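Long-range contacts in DNA alpha-glucosyltransferase (Enterobacteria phage T4, PDB 1YA6), which belongs to the GT-B clan of glycosyltransferases, with two Rossmann-like domains, and holds uridine-5'-diphosphate and DNA in this structure: residues C[63-68]-C[93-98]; C[232-237]-C[272-277]; C[293-298]-C[309-314]. One frame throughout, in Å; residues are numbered along the deposited sequence.

Contact 1. Residues C[63-68]-C[93-98]. With NCO (cobalt hexammine(III)), chain H.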
loop_
_atom_site.group_PDB
_atom_site.type_symbol
_atom_site.label_atom_id
_atom_site.label_comp_id
_atom_site.label_asym_id
_atom_site.label_seq_id
_atom_site.Cartn_x
_atom_site.Cartn_y
_atom_site.Cartn_z
ATOM N N ILE C 63 12.568 -7.990 -20.662
ATOM C CA ILE C 63 13.887 -8.170 -20.067
ATOM C C ILE C 63 14.789 -7.104 -20.651
ATOM O O ILE C 63 15.250 -7.205 -21.787
ATOM C CB ILE C 63 14.454 -9.539 -20.404
ATOM C CG1 ILE C 63 13.535 -10.615 -19.829
ATOM C CG2 ILE C 63 15.866 -9.654 -19.867
ATOM C CD1 ILE C 63 13.737 -11.980 -20.431
ATOM N N LEU C 64 15.026 -6.074 -19.853
ATOM C CA LEU C 64 15.838 -4.950 -20.270
ATOM C C LEU C 64 17.234 -5.322 -20.738
ATOM O O LEU C 64 17.734 -4.761 -21.706
ATOM C CB LEU C 64 15.926 -3.938 -19.130
ATOM C CG LEU C 64 14.610 -3.268 -18.744
ATOM C CD1 LEU C 64 14.849 -2.338 -17.559
ATOM C CD2 LEU C 64 14.064 -2.494 -19.938
ATOM N N ALA C 65 17.868 -6.265 -20.061
ATOM C CA ALA C 65 19.215 -6.661 -20.442
ATOM C C ALA C 65 19.290 -7.415 -21.764
ATOM O O ALA C 65 20.378 -7.603 -22.303
ATOM C CB ALA C 65 19.837 -7.509 -19.337
ATOM N N LYS C 66 18.155 -7.843 -22.302
ATOM C CA LYS C 66 18.193 -8.615 -23.537
ATOM C C LYS C 66 17.188 -8.217 -24.598
ATOM O O LYS C 66 17.323 -8.632 -25.748
ATOM C CB LYS C 66 18.011 -10.104 -23.221
ATOM C CG LYS C 66 19.148 -10.753 -22.429
ATOM C CD LYS C 66 20.347 -11.085 -23.323
ATOM C CE LYS C 66 21.414 -11.903 -22.583
ATOM N NZ LYS C 66 21.986 -11.153 -21.428
ATOM N N GLU C 67 16.181 -7.430 -24.229
ATOM C CA GLU C 67 15.166 -7.017 -25.200
ATOM C C GLU C 67 15.018 -5.506 -25.327
ATOM O O GLU C 67 13.903 -5.001 -25.478
ATOM C CB GLU C 67 13.805 -7.600 -24.833
ATOM C CG GLU C 67 13.834 -9.006 -24.295
ATOM C CD GLU C 67 12.437 -9.557 -24.119
ATOM O OE1 GLU C 67 11.812 -9.905 -25.145
ATOM O OE2 GLU C 67 11.961 -9.625 -22.963
ATOM N N TYR C 68 16.139 -4.791 -25.276
ATOM C CA TYR C 68 16.142 -3.330 -25.374
ATOM C C TYR C 68 15.195 -2.771 -26.427
ATOM O O TYR C 68 14.431 -1.850 -26.143
ATOM C CB TYR C 68 17.559 -2.828 -25.644
ATOM C CG TYR C 68 17.652 -1.346 -25.936
ATOM C CD1 TYR C 68 17.368 -0.842 -27.210
ATOM C CD2 TYR C 68 18.026 -0.443 -24.938
ATOM C CE1 TYR C 68 17.455 0.523 -27.481
ATOM C CE2 TYR C 68 18.115 0.921 -25.198
ATOM C CZ TYR C 68 17.830 1.395 -26.469
ATOM O OH TYR C 68 17.919 2.746 -26.720
ATOM N N GLU C 93 24.740 -5.073 -15.054
ATOM C CA GLU C 93 25.098 -3.871 -15.792
ATOM C C GLU C 93 24.182 -3.673 -16.992
ATOM O O GLU C 93 23.675 -2.579 -17.219
ATOM C CB GLU C 93 26.545 -3.966 -16.285
ATOM C CG GLU C 93 27.573 -4.075 -15.179
ATOM C CD GLU C 93 27.536 -2.886 -14.234
ATOM O OE1 GLU C 93 27.646 -1.741 -14.726
ATOM O OE2 GLU C 93 27.398 -3.094 -13.007
ATOM N N ALA C 94 23.980 -4.742 -17.757
ATOM C CA ALA C 94 23.151 -4.691 -18.956
ATOM C C ALA C 94 21.746 -4.150 -18.708
ATOM O O ALA C 94 21.182 -3.452 -19.553
ATOM C CB ALA C 94 23.071 -6.075 -19.578
ATOM N N THR C 95 21.175 -4.483 -17.555
ATOM C CA THR C 95 19.839 -4.024 -17.201
ATOM C C THR C 95 19.826 -2.524 -16.875
ATOM O O THR C 95 19.079 -1.760 -17.483
ATOM C CB THR C 95 19.305 -4.783 -15.981
ATOM O OG1 THR C 95 19.316 -6.184 -16.251
ATOM C CG2 THR C 95 17.889 -4.337 -15.655
ATOM N N ILE C 96 20.639 -2.099 -15.913
ATOM C CA ILE C 96 20.660 -0.688 -15.566
ATOM C C ILE C 96 21.151 0.131 -16.753
ATOM O O ILE C 96 20.579 1.172 -17.078
ATOM C CB ILE C 96 21.541 -0.415 -14.316
ATOM C CG1 ILE C 96 21.657 1.093 -14.088
ATOM C CG2 ILE C 96 22.890 -1.071 -14.466
ATOM C CD1 ILE C 96 20.320 1.778 -13.837
ATOM N N ASN C 97 22.190 -0.359 -17.419
ATOM C CA ASN C 97 22.735 0.326 -18.575
ATOM C C ASN C 97 21.695 0.467 -19.680
ATOM O O ASN C 97 21.489 1.565 -20.202
ATOM C CB ASN C 97 23.971 -0.414 -19.099
ATOM C CG ASN C 97 25.212 -0.201 -18.216
ATOM O OD1 ASN C 97 26.260 -0.820 -18.438
ATOM N ND2 ASN C 97 25.096 0.678 -17.217
ATOM N N ASN C 98 21.031 -0.620 -20.053
ATOM C CA ASN C 98 20.029 -0.491 -21.098
ATOM C C ASN C 98 18.851 0.356 -20.645
ATOM O O ASN C 98 18.149 0.941 -21.475
ATOM C CB ASN C 98 19.538 -1.855 -21.574
ATOM C CG ASN C 98 20.480 -2.489 -22.584
ATOM O OD1 ASN C 98 21.447 -1.861 -23.040
ATOM N ND2 ASN C 98 20.199 -3.733 -22.949
HETATM CO CO NCO H . 26.233 -4.398 -9.908
HETATM N N1 NCO H . 25.282 -3.780 -11.568
HETATM N N2 NCO H . 25.167 -3.092 -8.815
HETATM N N3 NCO H . 24.820 -5.801 -9.625
HETATM N N4 NCO H . 27.180 -5.016 -8.244
HETATM N N5 NCO H . 27.302 -5.705 -11.004
HETATM N N6 NCO H . 27.645 -2.993 -10.191
#
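Asn98 reaches from helix 93-103 to the backbone of the loop 63-68, at one edge of the first parallel sheet of this GT-B fold; the loop follows the outermost strand 59-62 and leads into helix 68-75. Its ND2 gives a nearly straight hydrogen bond of 2.9 Å (N-H...O angle 169°) to Leu64 O, and that oxygen lies in the plane of the amide. An asparagine suits the place, a short side chain that offers an N-H to a carbonyl. Beside it, CE2 of Tyr68 lies 3.7 Å from the backbone O of Asn98, which is near the ring plane, and the side-chain amide of Asn98 is turned 67° from the ring. One turn earlier on the helix, small side chains let the backbones come close: Ala65 CB packs on Ala94 CB at 3.5 Å, and the CA atoms of Ala65 and Thr95 are 4.2 Å apart. Thr95 CG2, anti to the backbone N, meets Leu64 CB at 4.0 Å, whereas OG1 is hydrogen-bonded to Asp44, whose carboxylate also takes the backbone N-H groups of Leu64 and Ala65 and so positions the loop against the helix. On the helix side away from the loop, Glu93 OE2 accepts hydrogen bonds from ammines N1, N6 and, longer, N5 of cobalt hexammine(III). OE2 of Glu67, the N-cap residue of helix 68-75, accepts a hydrogen bond from Ile63 N at 2.9 Å.

Contact 2. Residues C[232-237]-C[272-277]. With UDP (uridine-5'-diphosphate), chain I.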
loop_
_atom_site.group_PDB
_atom_site.type_symbol
_atom_site.label_atom_id
_atom_site.label_comp_id
_atom_site.label_asym_id
_atom_site.label_seq_id
_atom_site.Cartn_x
_atom_site.Cartn_y
_atom_site.Cartn_z
ATOM N N THR C 232 -6.230 -13.227 17.103
ATOM C CA THR C 232 -5.443 -12.315 16.308
ATOM C C THR C 232 -4.865 -12.986 15.096
ATOM O O THR C 232 -4.315 -14.089 15.174
ATOM C CB THR C 232 -4.283 -11.712 17.116
ATOM O OG1 THR C 232 -4.794 -10.698 17.989
ATOM C CG2 THR C 232 -3.247 -11.089 16.188
ATOM N N VAL C 233 -5.004 -12.316 13.966
ATOM C CA VAL C 233 -4.440 -12.821 12.735
ATOM C C VAL C 233 -3.557 -11.710 12.194
ATOM O O VAL C 233 -3.866 -10.515 12.335
ATOM C CB VAL C 233 -5.521 -13.192 11.691
ATOM C CG1 VAL C 233 -4.856 -13.693 10.415
ATOM C CG2 VAL C 233 -6.427 -14.272 12.244
ATOM N N MET C 234 -2.437 -12.129 11.611
ATOM C CA MET C 234 -1.462 -11.234 11.016
ATOM C C MET C 234 -1.113 -11.785 9.641
ATOM O O MET C 234 -0.476 -12.837 9.508
ATOM C CB MET C 234 -0.239 -11.142 11.918
ATOM C CG MET C 234 -0.523 -10.313 13.152
ATOM S SD MET C 234 0.807 -10.365 14.369
ATOM C CE MET C 234 2.093 -9.337 13.563
ATOM N N GLU C 235 -1.568 -11.072 8.618
ATOM C CA GLU C 235 -1.350 -11.478 7.239
ATOM C C GLU C 235 -0.215 -10.719 6.565
ATOM O O GLU C 235 -0.054 -9.505 6.750
ATOM C CB GLU C 235 -2.632 -11.278 6.421
ATOM C CG GLU C 235 -3.829 -12.095 6.894
ATOM C CD GLU C 235 -4.990 -12.072 5.903
ATOM O OE1 GLU C 235 -4.743 -12.293 4.695
ATOM O OE2 GLU C 235 -6.147 -11.847 6.328
ATOM N N GLY C 236 0.578 -11.445 5.786
ATOM C CA GLY C 236 1.652 -10.808 5.054
ATOM C C GLY C 236 3.068 -10.940 5.563
ATOM O O GLY C 236 3.994 -10.548 4.850
ATOM N N LEU C 237 3.258 -11.478 6.766
ATOM C CA LEU C 237 4.608 -11.614 7.309
ATOM C C LEU C 237 5.419 -12.669 6.583
ATOM O O LEU C 237 5.388 -13.844 6.958
ATOM C CB LEU C 237 4.567 -11.963 8.794
ATOM C CG LEU C 237 4.040 -10.937 9.796
ATOM C CD1 LEU C 237 4.060 -11.574 11.164
ATOM C CD2 LEU C 237 4.887 -9.682 9.799
ATOM N N ALA C 272 -0.901 -15.714 18.168
ATOM C CA ALA C 272 -1.125 -15.055 16.889
ATOM C C ALA C 272 -0.974 -16.020 15.705
ATOM O O ALA C 272 0.019 -16.752 15.593
ATOM C CB ALA C 272 -0.163 -13.879 16.735
ATOM N N GLN C 273 -1.982 -16.027 14.835
ATOM C CA GLN C 273 -1.959 -16.876 13.649
ATOM C C GLN C 273 -1.340 -15.989 12.575
ATOM O O GLN C 273 -1.804 -14.868 12.341
ATOM C CB GLN C 273 -3.379 -17.294 13.233
ATOM C CG GLN C 273 -4.239 -17.987 14.316
ATOM C CD GLN C 273 -3.574 -19.213 14.945
ATOM O OE1 GLN C 273 -2.962 -19.123 16.017
ATOM N NE2 GLN C 273 -3.692 -20.359 14.281
ATOM N N ILE C 274 -0.290 -16.486 11.935
ATOM C CA ILE C 274 0.409 -15.717 10.926
ATOM C C ILE C 274 0.282 -16.317 9.539
ATOM O O ILE C 274 0.603 -17.483 9.313
ATOM C CB ILE C 274 1.921 -15.595 11.282
ATOM C CG1 ILE C 274 2.079 -15.206 12.758
ATOM C CG2 ILE C 274 2.606 -14.562 10.374
ATOM C CD1 ILE C 274 1.291 -13.973 13.172
ATOM N N LEU C 275 -0.181 -15.502 8.606
ATOM C CA LEU C 275 -0.331 -15.933 7.226
ATOM C C LEU C 275 0.762 -15.188 6.472
ATOM O O LEU C 275 1.005 -14.018 6.774
ATOM C CB LEU C 275 -1.718 -15.528 6.728
ATOM C CG LEU C 275 -2.030 -15.607 5.240
ATOM C CD1 LEU C 275 -1.767 -16.997 4.721
ATOM C CD2 LEU C 275 -3.468 -15.208 5.025
ATOM N N ASP C 276 1.441 -15.838 5.525
ATOM C CA ASP C 276 2.489 -15.130 4.792
ATOM C C ASP C 276 1.929 -14.346 3.614
ATOM O O ASP C 276 0.738 -14.020 3.590
ATOM C CB ASP C 276 3.598 -16.079 4.324
ATOM C CG ASP C 276 3.157 -17.015 3.233
ATOM O OD1 ASP C 276 4.028 -17.758 2.714
ATOM O OD2 ASP C 276 1.951 -17.006 2.896
ATOM N N CYS C 277 2.783 -14.015 2.653
ATOM C CA CYS C 277 2.331 -13.261 1.491
ATOM C C CYS C 277 0.969 -13.758 1.052
ATOM O O CYS C 277 0.796 -14.915 0.683
ATOM C CB CYS C 277 3.340 -13.388 0.371
ATOM S SG CYS C 277 4.922 -12.836 0.957
HETATM N N1 UDP I . -0.423 -6.742 -0.188
HETATM C C2 UDP I . -0.834 -7.927 -0.746
HETATM N N3 UDP I . -0.203 -9.045 -0.261
HETATM C C4 UDP I . 0.760 -9.096 0.721
HETATM C C5 UDP I . 1.107 -7.821 1.276
HETATM C C6 UDP I . 0.518 -6.716 0.810
HETATM O O2 UDP I . -1.703 -7.984 -1.603
HETATM O O4 UDP I . 1.247 -10.187 1.041
HETATM C "C1'" UDP I . -1.011 -5.511 -0.723
HETATM C "C2'" UDP I . -1.636 -4.611 0.333
HETATM O "O2'" UDP I . -2.988 -4.971 0.522
HETATM C "C3'" UDP I . -1.465 -3.234 -0.302
HETATM C "C4'" UDP I . -0.137 -3.361 -1.044
HETATM O "O4'" UDP I . 0.032 -4.774 -1.321
HETATM O "O3'" UDP I . -2.517 -2.998 -1.220
HETATM C "C5'" UDP I . 1.077 -2.862 -0.294
HETATM O "O5'" UDP I . 1.110 -1.441 -0.303
HETATM P PA UDP I . 1.183 -0.596 1.052
HETATM O O1A UDP I . 1.213 0.845 0.670
HETATM O O2A UDP I . 0.121 -1.095 1.961
HETATM O O3A UDP I . 2.618 -0.991 1.745
HETATM P PB UDP I . 4.064 -1.396 1.095
HETATM O O1B UDP I . 5.101 -0.699 1.906
HETATM O O2B UDP I . 4.110 -2.872 0.966
HETATM O O3B UDP I . 4.051 -0.755 -0.361
#
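Two neighbouring parallel strands, 231-235 and 272-275, meet here in the second sheet of the protein, and the turns at their C-terminal ends run toward the uridine-5'-diphosphate. The axes of the short strands 232-235 and 272-275 come within 4.7 Å, and their N-to-C directions differ by 21°. Their hydrogen bonds alternate in direction: Gln273 N gives to Thr232 O, Met234 N to Gln273 O at 2.9 Å, and Leu275 N to Met234 O at 2.8 Å. In between, CA-H groups of Val233, Ile274 and Glu235 point at carbonyl oxygens of the facing strand. The sheet is that of a Rossmann-like domain, covered by helices, and the side chains divide accordingly. Met234 and Ile274 lie side by side on one face, with Met234 CB 3.5 Å from Ile274 CD1; the end of Met234 leads away from strand 272-275, and the side chain touches Phe214 and Phe218 of helix 214-225. Leu237, beyond the strand, returns to the same neighbour, its CD1 touching Ile274 CG2 at 3.4 Å, so that the branched isoleucine serves a partner with each arm. Val233, Glu235, Gln273 and Leu275 occupy the other face. There the aliphatic part of Glu235 runs along Leu275, with Glu235 CG 3.6 Å from Leu275 CD2, and its buried carboxylate is answered by a salt bridge to Arg286. After the strands, Gly236 N donates to Leu275 O at 2.8 Å, approaching from above the carbonyl plane; the backbone here (phi 103°) would press a CB against the carbonyl O of the preceding Glu235, a crowding that glycine avoids. Cys277 then brings its CA to 3.3 Å from O4 of the uracil of uridine-5'-diphosphate.

Contact 3. Residues C[293-298]-C[309-314]. With UDP (uridine-5'-diphosphate), chain I; NCO (cobalt hexammine(III)), chain F.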
loop_
_atom_site.group_PDB
_atom_site.type_symbol
_atom_site.label_atom_id
_atom_site.label_comp_id
_atom_site.label_asym_id
_atom_site.label_seq_id
_atom_site.Cartn_x
_atom_site.Cartn_y
_atom_site.Cartn_z
ATOM N N GLY C 293 -9.440 -4.389 12.198
ATOM C CA GLY C 293 -8.297 -4.406 11.303
ATOM C C GLY C 293 -7.218 -3.456 11.788
ATOM O O GLY C 293 -7.486 -2.289 12.106
ATOM N N TYR C 294 -5.982 -3.951 11.821
ATOM C CA TYR C 294 -4.854 -3.156 12.298
ATOM C C TYR C 294 -3.822 -2.763 11.237
ATOM O O TYR C 294 -3.358 -3.597 10.446
ATOM C CB TYR C 294 -4.155 -3.913 13.435
ATOM C CG TYR C 294 -5.069 -4.264 14.600
ATOM C CD1 TYR C 294 -4.991 -3.568 15.818
ATOM C CD2 TYR C 294 -6.007 -5.302 14.490
ATOM C CE1 TYR C 294 -5.816 -3.900 16.891
ATOM C CE2 TYR C 294 -6.837 -5.638 15.559
ATOM C CZ TYR C 294 -6.734 -4.934 16.757
ATOM O OH TYR C 294 -7.542 -5.277 17.825
ATOM N N GLN C 295 -3.487 -1.475 11.232
ATOM C CA GLN C 295 -2.486 -0.928 10.325
ATOM C C GLN C 295 -1.677 0.016 11.216
ATOM O O GLN C 295 -2.030 1.175 11.398
ATOM C CB GLN C 295 -3.148 -0.174 9.166
ATOM C CG GLN C 295 -2.360 -0.224 7.875
ATOM C CD GLN C 295 -1.082 0.586 7.927
ATOM O OE1 GLN C 295 -0.616 0.972 9.004
ATOM N NE2 GLN C 295 -0.498 0.845 6.755
ATOM N N LEU C 296 -0.582 -0.506 11.759
ATOM C CA LEU C 296 0.258 0.236 12.694
ATOM C C LEU C 296 1.582 0.760 12.149
ATOM O O LEU C 296 2.608 0.648 12.812
ATOM C CB LEU C 296 0.525 -0.648 13.918
ATOM C CG LEU C 296 -0.663 -1.516 14.372
ATOM C CD1 LEU C 296 -0.201 -2.555 15.372
ATOM C CD2 LEU C 296 -1.754 -0.641 14.964
ATOM N N SER C 297 1.559 1.338 10.950
ATOM C CA SER C 297 2.769 1.890 10.351
ATOM C C SER C 297 3.118 3.181 11.069
ATOM O O SER C 297 2.239 3.994 11.345
ATOM C CB SER C 297 2.558 2.156 8.863
ATOM O OG SER C 297 2.393 0.936 8.173
ATOM N N LYS C 298 4.406 3.372 11.337
ATOM C CA LYS C 298 4.884 4.529 12.075
ATOM C C LYS C 298 6.023 5.258 11.370
ATOM O O LYS C 298 7.139 5.314 11.891
ATOM C CB LYS C 298 5.361 4.050 13.446
ATOM C CG LYS C 298 4.650 2.756 13.886
ATOM C CD LYS C 298 5.357 1.990 15.016
ATOM C CE LYS C 298 6.685 1.388 14.575
ATOM N NZ LYS C 298 7.260 0.495 15.615
ATOM N N GLU C 309 -1.098 4.712 3.373
ATOM C CA GLU C 309 -0.676 3.538 2.620
ATOM C C GLU C 309 -1.855 2.683 2.166
ATOM O O GLU C 309 -2.900 2.660 2.813
ATOM C CB GLU C 309 0.256 2.700 3.478
ATOM C CG GLU C 309 1.478 3.464 3.921
ATOM C CD GLU C 309 2.440 2.591 4.687
ATOM O OE1 GLU C 309 2.169 2.312 5.873
ATOM O OE2 GLU C 309 3.455 2.167 4.090
ATOM N N TYR C 310 -1.692 1.973 1.055
ATOM C CA TYR C 310 -2.775 1.142 0.567
ATOM C C TYR C 310 -3.493 0.322 1.633
ATOM O O TYR C 310 -4.728 0.298 1.651
ATOM C CB TYR C 310 -2.290 0.251 -0.583
ATOM C CG TYR C 310 -2.231 1.071 -1.839
ATOM C CD1 TYR C 310 -1.020 1.362 -2.473
ATOM C CD2 TYR C 310 -3.381 1.700 -2.302
ATOM C CE1 TYR C 310 -0.971 2.283 -3.523
ATOM C CE2 TYR C 310 -3.341 2.607 -3.338
ATOM C CZ TYR C 310 -2.147 2.908 -3.943
ATOM O OH TYR C 310 -2.148 3.885 -4.916
ATOM N N THR C 311 -2.749 -0.335 2.521
ATOM C CA THR C 311 -3.378 -1.142 3.568
ATOM C C THR C 311 -4.191 -0.285 4.517
ATOM O O THR C 311 -5.049 -0.789 5.229
ATOM C CB THR C 311 -2.352 -1.933 4.395
ATOM O OG1 THR C 311 -1.325 -1.048 4.858
ATOM C CG2 THR C 311 -1.756 -3.061 3.561
ATOM N N HIS C 312 -3.909 1.011 4.536
ATOM C CA HIS C 312 -4.654 1.943 5.365
ATOM C C HIS C 312 -6.052 2.123 4.751
ATOM O O HIS C 312 -7.069 2.023 5.441
ATOM C CB HIS C 312 -3.950 3.303 5.397
ATOM C CG HIS C 312 -2.982 3.467 6.524
ATOM N ND1 HIS C 312 -1.754 4.071 6.362
ATOM C CD2 HIS C 312 -3.082 3.157 7.838
ATOM C CE1 HIS C 312 -1.137 4.125 7.530
ATOM N NE2 HIS C 312 -1.921 3.577 8.441
ATOM N N LEU C 313 -6.085 2.380 3.445
ATOM C CA LEU C 313 -7.317 2.604 2.722
ATOM C C LEU C 313 -8.126 1.342 2.470
ATOM O O LEU C 313 -9.323 1.416 2.209
ATOM C CB LEU C 313 -7.015 3.270 1.383
ATOM C CG LEU C 313 -6.130 4.515 1.371
ATOM C CD1 LEU C 313 -6.152 5.099 -0.025
ATOM C CD2 LEU C 313 -6.605 5.529 2.374
ATOM N N GLU C 314 -7.482 0.184 2.532
ATOM C CA GLU C 314 -8.177 -1.077 2.302
ATOM C C GLU C 314 -8.988 -1.513 3.509
ATOM O O GLU C 314 -9.844 -2.399 3.403
ATOM C CB GLU C 314 -7.179 -2.172 1.935
ATOM C CG GLU C 314 -6.753 -2.127 0.477
ATOM C CD GLU C 314 -5.560 -3.018 0.177
ATOM O OE1 GLU C 314 -5.414 -3.431 -0.994
ATOM O OE2 GLU C 314 -4.765 -3.299 1.104
HETATM N N1 UDP I . -0.423 -6.742 -0.188
HETATM C C2 UDP I . -0.834 -7.927 -0.746
HETATM N N3 UDP I . -0.203 -9.045 -0.261
HETATM C C4 UDP I . 0.760 -9.096 0.721
HETATM C C5 UDP I . 1.107 -7.821 1.276
HETATM C C6 UDP I . 0.518 -6.716 0.810
HETATM O O2 UDP I . -1.703 -7.984 -1.603
HETATM O O4 UDP I . 1.247 -10.187 1.041
HETATM C "C1'" UDP I . -1.011 -5.511 -0.723
HETATM C "C2'" UDP I . -1.636 -4.611 0.333
HETATM O "O2'" UDP I . -2.988 -4.971 0.522
HETATM C "C3'" UDP I . -1.465 -3.234 -0.302
HETATM C "C4'" UDP I . -0.137 -3.361 -1.044
HETATM O "O4'" UDP I . 0.032 -4.774 -1.321
HETATM O "O3'" UDP I . -2.517 -2.998 -1.220
HETATM C "C5'" UDP I . 1.077 -2.862 -0.294
HETATM O "O5'" UDP I . 1.110 -1.441 -0.303
HETATM P PA UDP I . 1.183 -0.596 1.052
HETATM O O1A UDP I . 1.213 0.845 0.670
HETATM O O2A UDP I . 0.121 -1.095 1.961
HETATM O O3A UDP I . 2.618 -0.991 1.745
HETATM P PB UDP I . 4.064 -1.396 1.095
HETATM O O1B UDP I . 5.101 -0.699 1.906
HETATM O O2B UDP I . 4.110 -2.872 0.966
HETATM O O3B UDP I . 4.051 -0.755 -0.361
HETATM CO CO NCO F . 5.235 2.861 0.472
HETATM N N1 NCO F . 3.757 1.568 0.869
HETATM N N2 NCO F . 3.866 4.236 -0.039
HETATM N N3 NCO F . 5.138 3.439 2.365
HETATM N N4 NCO F . 6.691 4.171 0.097
HETATM N N5 NCO F . 6.607 1.466 0.964
HETATM N N6 NCO F . 5.293 2.209 -1.439
#
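The amide of Gln295 lies flat over one face of the His312 ring, the two planes only 16° apart, where strand 290-295 meets the start of helix 310-318 in a beta-alpha-beta unit of the second Rossmann-like domain. Gln295 CD sits 3.1 Å above the ring plane, offset toward its rim. A bend at chi2 (-70°) folds the glutamine over the imidazole, and the flat amide matches the flat ring while keeping both its polar ends for other partners. Gln295 NE2 serves two acceptors: Thr311 OG1 at 2.8 Å, tilted from the amide plane, and Glu309 OE1 at 3.2 Å, which lies in that plane although the carboxylate is approached from above. Gln295 OE1 accepts a hydrogen bond from Ser297 N; with bonds at both ends, the amide is held in one orientation. The carboxylate of Glu309 is turned 67° from the amide, and its OE1 takes a second bond from Ser297 OG at 2.7 Å, nearly along the C-O axis. Its other oxygen, OE2, forms a salt bridge with Lys212 and accepts from cobalt hexammine(III). Glu309 is also the N-cap residue, and its backbone N donates to His312 ND1 in the ring plane, while Phe324 meets the same histidine edge-to-face. The helix start presents its N-H groups to uridine-5'-diphosphate: Tyr310 N bonds to O1A, and Thr311 N reaches O2A at 3.0 Å, an arrangement in which the helix dipole would probably help to hold the negative charge. Further along, Glu314 grips the ribose, its OE1 accepting from O3' and its OE2 from O2' at 2.5 Å.

From the N terminus, contact 1 comes first: it closes 24 residues holding most of helix 68-75 and strand 80-85, and ties the edge of the first sheet to helix 93-103. In the second sheet, contact 2 closes 34 residues holding helix 243-248 and edge strand 253-256. Contact 3 follows, with 10 residues between the segments 293-298 and 309-314, containing neither helix nor strand. All three are in series, neither nesting nor crossing. Contacts 2 and 3 share the second sheet and both touch uridine-5'-diphosphate; their centres are about 14 Å apart, whereas the centre of contact 1 is about 35 Å from that of contact 3 and about 37 Å from that of contact 2.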